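Local structure of fatty Acyl-Adenylate Ligase (Escherichia coli, 3PBK) at residues 252-264 with 273-287. The protein belongs to the ANL superfamily of AMP-binding enzymes. Numbering follows the deposited sequence.
Sequences QDFAMRPLQWLKL and SVAPPFGYELCQRRV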
loop_
_atom_site.group_PDB
_atom_site.type_symbol
_atom_site.label_atom_id
_atom_site.label_comp_id
_atom_site.label_asym_id
_atom_site.label_seq_id
_atom_site.Cartn_x
_atom_site.Cartn_y
_atom_site.Cartn_z
ATOM N N GLN A 252 -7.447 10.418 6.865
ATOM C CA GLN A 252 -7.651 11.844 6.612
ATOM C C GLN A 252 -7.152 12.704 7.776
ATOM O O GLN A 252 -6.579 13.772 7.562
ATOM C CB GLN A 252 -9.121 12.146 6.281
ATOM C CG GLN A 252 -10.144 11.380 7.139
ATOM C CD GLN A 252 -10.489 9.952 6.624
ATOM O OE1 GLN A 252 -9.608 9.167 6.218
ATOM N NE2 GLN A 252 -11.787 9.617 6.665
ATOM N N ASP A 253 -7.352 12.225 9.000
ATOM C CA ASP A 253 -6.901 12.944 10.189
ATOM C C ASP A 253 -5.387 13.077 10.240
ATOM O O ASP A 253 -4.862 14.117 10.630
ATOM C CB ASP A 253 -7.394 12.261 11.459
ATOM C CG ASP A 253 -8.881 12.422 11.669
ATOM O OD1 ASP A 253 -9.461 13.400 11.142
ATOM O OD2 ASP A 253 -9.465 11.570 12.374
ATOM N N PHE A 254 -4.683 12.016 9.864
ATOM C CA PHE A 254 -3.235 12.096 9.736
ATOM C C PHE A 254 -2.850 13.107 8.659
ATOM O O PHE A 254 -2.006 13.971 8.885
ATOM C CB PHE A 254 -2.629 10.728 9.418
ATOM C CG PHE A 254 -1.249 10.799 8.826
ATOM C CD1 PHE A 254 -0.138 10.958 9.641
ATOM C CD2 PHE A 254 -1.063 10.715 7.455
ATOM C CE1 PHE A 254 1.138 11.032 9.102
ATOM C CE2 PHE A 254 0.209 10.786 6.904
ATOM C CZ PHE A 254 1.316 10.942 7.730
ATOM N N ALA A 255 -3.475 13.000 7.491
ATOM C CA ALA A 255 -3.175 13.894 6.373
ATOM C C ALA A 255 -3.197 15.358 6.789
ATOM O O ALA A 255 -2.409 16.167 6.299
ATOM C CB ALA A 255 -4.153 13.667 5.239
HETATM N N MSE A 256 -4.113 15.691 7.693
HETATM C CA MSE A 256 -4.307 17.069 8.132
HETATM C C MSE A 256 -3.373 17.437 9.294
HETATM O O MSE A 256 -2.840 18.546 9.338
HETATM C CB MSE A 256 -5.791 17.329 8.460
HETATM C CG MSE A 256 -6.605 18.007 7.320
HETATM SE SE MSE A 256 -6.215 17.532 5.405
HETATM C CE MSE A 256 -7.663 16.242 5.035
ATOM N N ARG A 257 -3.158 16.508 10.219
ATOM C CA ARG A 257 -2.163 16.717 11.265
ATOM C C ARG A 257 -1.182 15.537 11.384
ATOM O O ARG A 257 -1.280 14.720 12.314
ATOM C CB ARG A 257 -2.830 16.985 12.612
ATOM C CG ARG A 257 -3.922 18.045 12.595
ATOM C CD ARG A 257 -4.487 18.225 14.011
ATOM N NE ARG A 257 -5.882 18.668 14.038
ATOM C CZ ARG A 257 -6.518 19.055 15.142
ATOM N NH1 ARG A 257 -5.875 19.055 16.310
ATOM N NH2 ARG A 257 -7.792 19.446 15.081
ATOM N N PRO A 258 -0.223 15.453 10.446
ATOM C CA PRO A 258 0.781 14.389 10.442
ATOM C C PRO A 258 1.271 14.054 11.844
ATOM O O PRO A 258 1.213 12.906 12.245
ATOM C CB PRO A 258 1.919 14.996 9.621
ATOM C CG PRO A 258 1.244 15.901 8.674
ATOM C CD PRO A 258 -0.004 16.415 9.352
ATOM N N LEU A 259 1.732 15.046 12.585
ATOM C CA LEU A 259 2.383 14.788 13.863
ATOM C C LEU A 259 1.518 14.031 14.872
ATOM O O LEU A 259 2.019 13.475 15.859
ATOM C CB LEU A 259 2.902 16.092 14.463
ATOM C CG LEU A 259 4.302 16.495 13.989
ATOM C CD1 LEU A 259 5.356 15.638 14.686
ATOM C CD2 LEU A 259 4.453 16.437 12.457
ATOM N N GLN A 260 0.221 13.987 14.627
ATOM C CA GLN A 260 -0.641 13.236 15.523
ATOM C C GLN A 260 -0.295 11.738 15.512
ATOM O O GLN A 260 -0.621 11.002 16.441
ATOM C CB GLN A 260 -2.111 13.517 15.211
ATOM C CG GLN A 260 -2.552 14.896 15.699
ATOM C CD GLN A 260 -2.338 15.078 17.205
ATOM O OE1 GLN A 260 -3.176 14.675 18.016
ATOM N NE2 GLN A 260 -1.218 15.693 17.580
ATOM N N TRP A 261 0.397 11.309 14.462
ATOM C CA TRP A 261 0.869 9.935 14.325
ATOM C C TRP A 261 1.970 9.673 15.336
ATOM O O TRP A 261 1.925 8.703 16.080
ATOM C CB TRP A 261 1.374 9.705 12.894
ATOM C CG TRP A 261 2.102 8.432 12.657
ATOM C CD1 TRP A 261 1.876 7.246 13.258
ATOM C CD2 TRP A 261 3.163 8.213 11.718
ATOM N NE1 TRP A 261 2.739 6.298 12.773
ATOM C CE2 TRP A 261 3.536 6.868 11.823
ATOM C CE3 TRP A 261 3.839 9.027 10.810
ATOM C CZ2 TRP A 261 4.557 6.315 11.047
ATOM C CZ3 TRP A 261 4.852 8.474 10.039
ATOM C CH2 TRP A 261 5.199 7.135 10.162
ATOM N N LEU A 262 2.957 10.556 15.377
ATOM C CA LEU A 262 4.051 10.390 16.315
ATOM C C LEU A 262 3.531 10.605 17.728
ATOM O O LEU A 262 4.000 9.962 18.673
ATOM C CB LEU A 262 5.190 11.366 16.009
ATOM C CG LEU A 262 5.691 11.430 14.566
ATOM C CD1 LEU A 262 6.951 12.266 14.489
ATOM C CD2 LEU A 262 5.939 10.040 14.021
ATOM N N LYS A 263 2.568 11.514 17.872
ATOM C CA LYS A 263 1.925 11.725 19.158
ATOM C C LYS A 263 1.410 10.395 19.690
ATOM O O LYS A 263 1.802 9.932 20.762
ATOM C CB LYS A 263 0.755 12.689 19.009
ATOM C CG LYS A 263 1.131 14.154 19.011
ATOM C CD LYS A 263 1.467 14.647 20.413
ATOM C CE LYS A 263 0.785 15.983 20.697
ATOM N NZ LYS A 263 0.684 16.842 19.476
ATOM N N LEU A 264 0.529 9.779 18.916
ATOM C CA LEU A 264 -0.102 8.536 19.314
ATOM C C LEU A 264 0.941 7.510 19.750
ATOM O O LEU A 264 0.796 6.888 20.803
ATOM C CB LEU A 264 -0.972 8.005 18.170
ATOM C CG LEU A 264 -2.184 7.140 18.516
ATOM C CD1 LEU A 264 -1.884 5.694 18.263
ATOM C CD2 LEU A 264 -2.605 7.345 19.951
ATOM N N SER A 273 5.233 0.482 13.713
ATOM C CA SER A 273 4.369 1.204 12.801
ATOM C C SER A 273 5.036 1.228 11.456
ATOM O O SER A 273 6.257 1.135 11.366
ATOM C CB SER A 273 4.131 2.625 13.286
ATOM O OG SER A 273 3.315 3.316 12.365
ATOM N N VAL A 274 4.240 1.326 10.403
ATOM C CA VAL A 274 4.797 1.348 9.065
ATOM C C VAL A 274 3.988 2.314 8.228
ATOM O O VAL A 274 2.770 2.382 8.364
ATOM C CB VAL A 274 4.791 -0.057 8.407
ATOM C CG1 VAL A 274 5.458 -0.009 7.038
ATOM C CG2 VAL A 274 5.485 -1.078 9.296
ATOM N N ALA A 275 4.675 3.066 7.376
ATOM C CA ALA A 275 4.043 4.046 6.509
ATOM C C ALA A 275 4.805 4.093 5.195
ATOM O O ALA A 275 5.919 3.584 5.109
ATOM C CB ALA A 275 4.067 5.402 7.179
ATOM N N PRO A 276 4.215 4.711 4.164
ATOM C CA PRO A 276 4.915 4.977 2.905
ATOM C C PRO A 276 5.934 6.105 3.072
ATOM O O PRO A 276 5.840 6.877 4.023
ATOM C CB PRO A 276 3.796 5.458 1.976
ATOM C CG PRO A 276 2.515 5.259 2.721
ATOM C CD PRO A 276 2.852 5.257 4.158
ATOM N N PRO A 277 6.887 6.219 2.142
ATOM C CA PRO A 277 7.900 7.269 2.174
ATOM C C PRO A 277 7.338 8.636 2.535
ATOM O O PRO A 277 7.926 9.329 3.366
ATOM C CB PRO A 277 8.399 7.288 0.741
ATOM C CG PRO A 277 8.285 5.912 0.317
ATOM C CD PRO A 277 7.048 5.359 0.965
ATOM N N PHE A 278 6.223 9.027 1.926
ATOM C CA PHE A 278 5.671 10.361 2.162
ATOM C C PHE A 278 5.113 10.543 3.569
ATOM O O PHE A 278 5.075 11.660 4.072
ATOM C CB PHE A 278 4.595 10.723 1.123
ATOM C CG PHE A 278 3.286 10.016 1.329
ATOM C CD1 PHE A 278 2.361 10.502 2.243
ATOM C CD2 PHE A 278 2.983 8.864 0.607
ATOM C CE1 PHE A 278 1.152 9.851 2.445
ATOM C CE2 PHE A 278 1.775 8.204 0.795
ATOM C CZ PHE A 278 0.855 8.697 1.720
ATOM N N GLY A 279 4.667 9.467 4.202
ATOM C CA GLY A 279 4.175 9.581 5.560
ATOM C C GLY A 279 5.247 10.146 6.469
ATOM O O GLY A 279 4.972 10.913 7.387
ATOM N N TYR A 280 6.486 9.756 6.202
ATOM C CA TYR A 280 7.625 10.202 6.996
ATOM C C TYR A 280 8.007 11.619 6.619
ATOM O O TYR A 280 8.286 12.451 7.478
ATOM C CB TYR A 280 8.826 9.260 6.813
ATOM C CG TYR A 280 8.699 7.944 7.564
ATOM C CD1 TYR A 280 9.028 7.849 8.913
ATOM C CD2 TYR A 280 8.244 6.791 6.922
ATOM C CE1 TYR A 280 8.908 6.637 9.604
ATOM C CE2 TYR A 280 8.117 5.572 7.610
ATOM C CZ TYR A 280 8.453 5.508 8.946
ATOM O OH TYR A 280 8.333 4.315 9.620
ATOM N N GLU A 281 8.016 11.888 5.324
ATOM C CA GLU A 281 8.386 13.201 4.832
ATOM C C GLU A 281 7.390 14.263 5.283
ATOM O O GLU A 281 7.786 15.320 5.765
ATOM C CB GLU A 281 8.504 13.175 3.313
ATOM C CG GLU A 281 9.136 14.408 2.727
ATOM C CD GLU A 281 8.105 15.450 2.367
ATOM O OE1 GLU A 281 6.893 15.127 2.421
ATOM O OE2 GLU A 281 8.510 16.586 2.026
ATOM N N LEU A 282 6.100 13.973 5.134
ATOM C CA LEU A 282 5.049 14.866 5.597
ATOM C C LEU A 282 5.379 15.362 6.997
ATOM O O LEU A 282 5.376 16.560 7.251
ATOM C CB LEU A 282 3.709 14.136 5.625
ATOM C CG LEU A 282 2.463 14.740 4.961
ATOM C CD1 LEU A 282 1.248 14.396 5.789
ATOM C CD2 LEU A 282 2.549 16.233 4.805
ATOM N N CYS A 283 5.677 14.437 7.902
ATOM C CA CYS A 283 5.991 14.772 9.294
ATOM C C CYS A 283 7.103 15.795 9.485
ATOM O O CYS A 283 6.901 16.849 10.087
ATOM C CB CYS A 283 6.355 13.514 10.075
ATOM S SG CYS A 283 4.933 12.603 10.659
ATOM N N GLN A 284 8.288 15.460 8.997
ATOM C CA GLN A 284 9.452 16.318 9.177
ATOM C C GLN A 284 9.257 17.663 8.472
ATOM O O GLN A 284 9.794 18.682 8.890
ATOM C CB GLN A 284 10.723 15.582 8.722
ATOM C CG GLN A 284 11.916 16.462 8.411
ATOM C CD GLN A 284 11.990 16.807 6.939
ATOM O OE1 GLN A 284 11.519 16.046 6.085
ATOM N NE2 GLN A 284 12.580 17.954 6.630
ATOM N N ARG A 285 8.452 17.661 7.420
ATOM C CA ARG A 285 8.113 18.884 6.692
ATOM C C ARG A 285 7.214 19.820 7.511
ATOM O O ARG A 285 7.321 21.039 7.417
ATOM C CB ARG A 285 7.408 18.524 5.378
ATOM C CG ARG A 285 7.486 19.560 4.267
ATOM C CD ARG A 285 6.963 18.974 2.955
ATOM N NE ARG A 285 5.510 19.067 2.838
ATOM C CZ ARG A 285 4.751 18.209 2.159
ATOM N NH1 ARG A 285 5.308 17.168 1.552
ATOM N NH2 ARG A 285 3.432 18.385 2.098
ATOM N N ARG A 286 6.333 19.249 8.318
ATOM C CA ARG A 286 5.332 20.059 8.981
ATOM C C ARG A 286 5.417 20.005 10.497
ATOM O O ARG A 286 4.433 20.265 11.190
ATOM C CB ARG A 286 3.941 19.665 8.496
ATOM C CG ARG A 286 3.757 19.922 7.009
ATOM C CD ARG A 286 2.394 19.490 6.523
ATOM N NE ARG A 286 1.314 20.250 7.137
ATOM C CZ ARG A 286 0.029 19.975 6.953
ATOM N NH1 ARG A 286 -0.326 18.960 6.172
ATOM N NH2 ARG A 286 -0.904 20.706 7.549
ATOM N N VAL A 287 6.598 19.691 11.015
ATOM C CA VAL A 287 6.787 19.634 12.461
ATOM C C VAL A 287 7.017 21.027 13.006
ATOM O O VAL A 287 7.530 21.899 12.304
ATOM C CB VAL A 287 8.002 18.764 12.844
ATOM C CG1 VAL A 287 9.292 19.427 12.384
ATOM C CG2 VAL A 287 8.038 18.526 14.341
#
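Helix 260-264 crosses helix 277-285 almost at right angles, with axes 11.0 Å apart, and the type I turn Arg257-Gln260 brings Pro258 up to Cys283. The pair belongs to the AMP-binding enzyme fold: strand 272-275 runs in its large mixed sheet, and Trp261, on the helix that precedes this strand, packs on it and on the helix after it. CG of Trp261 lies anti to the main-chain nitrogen (chi1 170°), which turns the ring toward segment 273-287. Its far corner, CH2, points at one face of Tyr280 in an edge-to-face pair with planes at 67°, and also lies 3.6 Å from Ala275 CB. Sulfur SG of Cys283 sits obliquely beside the same ring, 3.7 Å from Trp261 CE3, in a sulfur-aromatic contact. Gly279 brings its carbonyl oxygen to the ring edges of both Trp261 and Phe254. Nearer the turn, Leu282 CD1 meets Pro258 CG and Phe254 CE2, the proline and leucine side chains crossing roughly perpendicularly. Leu259 divides its two methyls, CD2 lying against the backbone of Cys283 and CD1 against Val287 CG2. At the outer end the bent Arg286 chain lays one guanidinium face over Pro258 CD. Trp223 extends the aromatic cluster, stacking on Phe254 and meeting Trp261 edge-to-face, while Tyr280 OH bonds to Gly304 O in the neighbouring strand. The side chain of Ser273 lies about 8 Å from the bound 5'-O-[(S)-(dodecanoyloxy)(hydroxy)phosphoryl]adenosine, and its buried OG is hydrogen-bonded to Val221 O. Across the contact the same oxygen accepts the indole N-H, lying close to the ring plane, with Trp261 NE1 3.1 Å from Ser273 OG and a bent N-H...O angle of 142°.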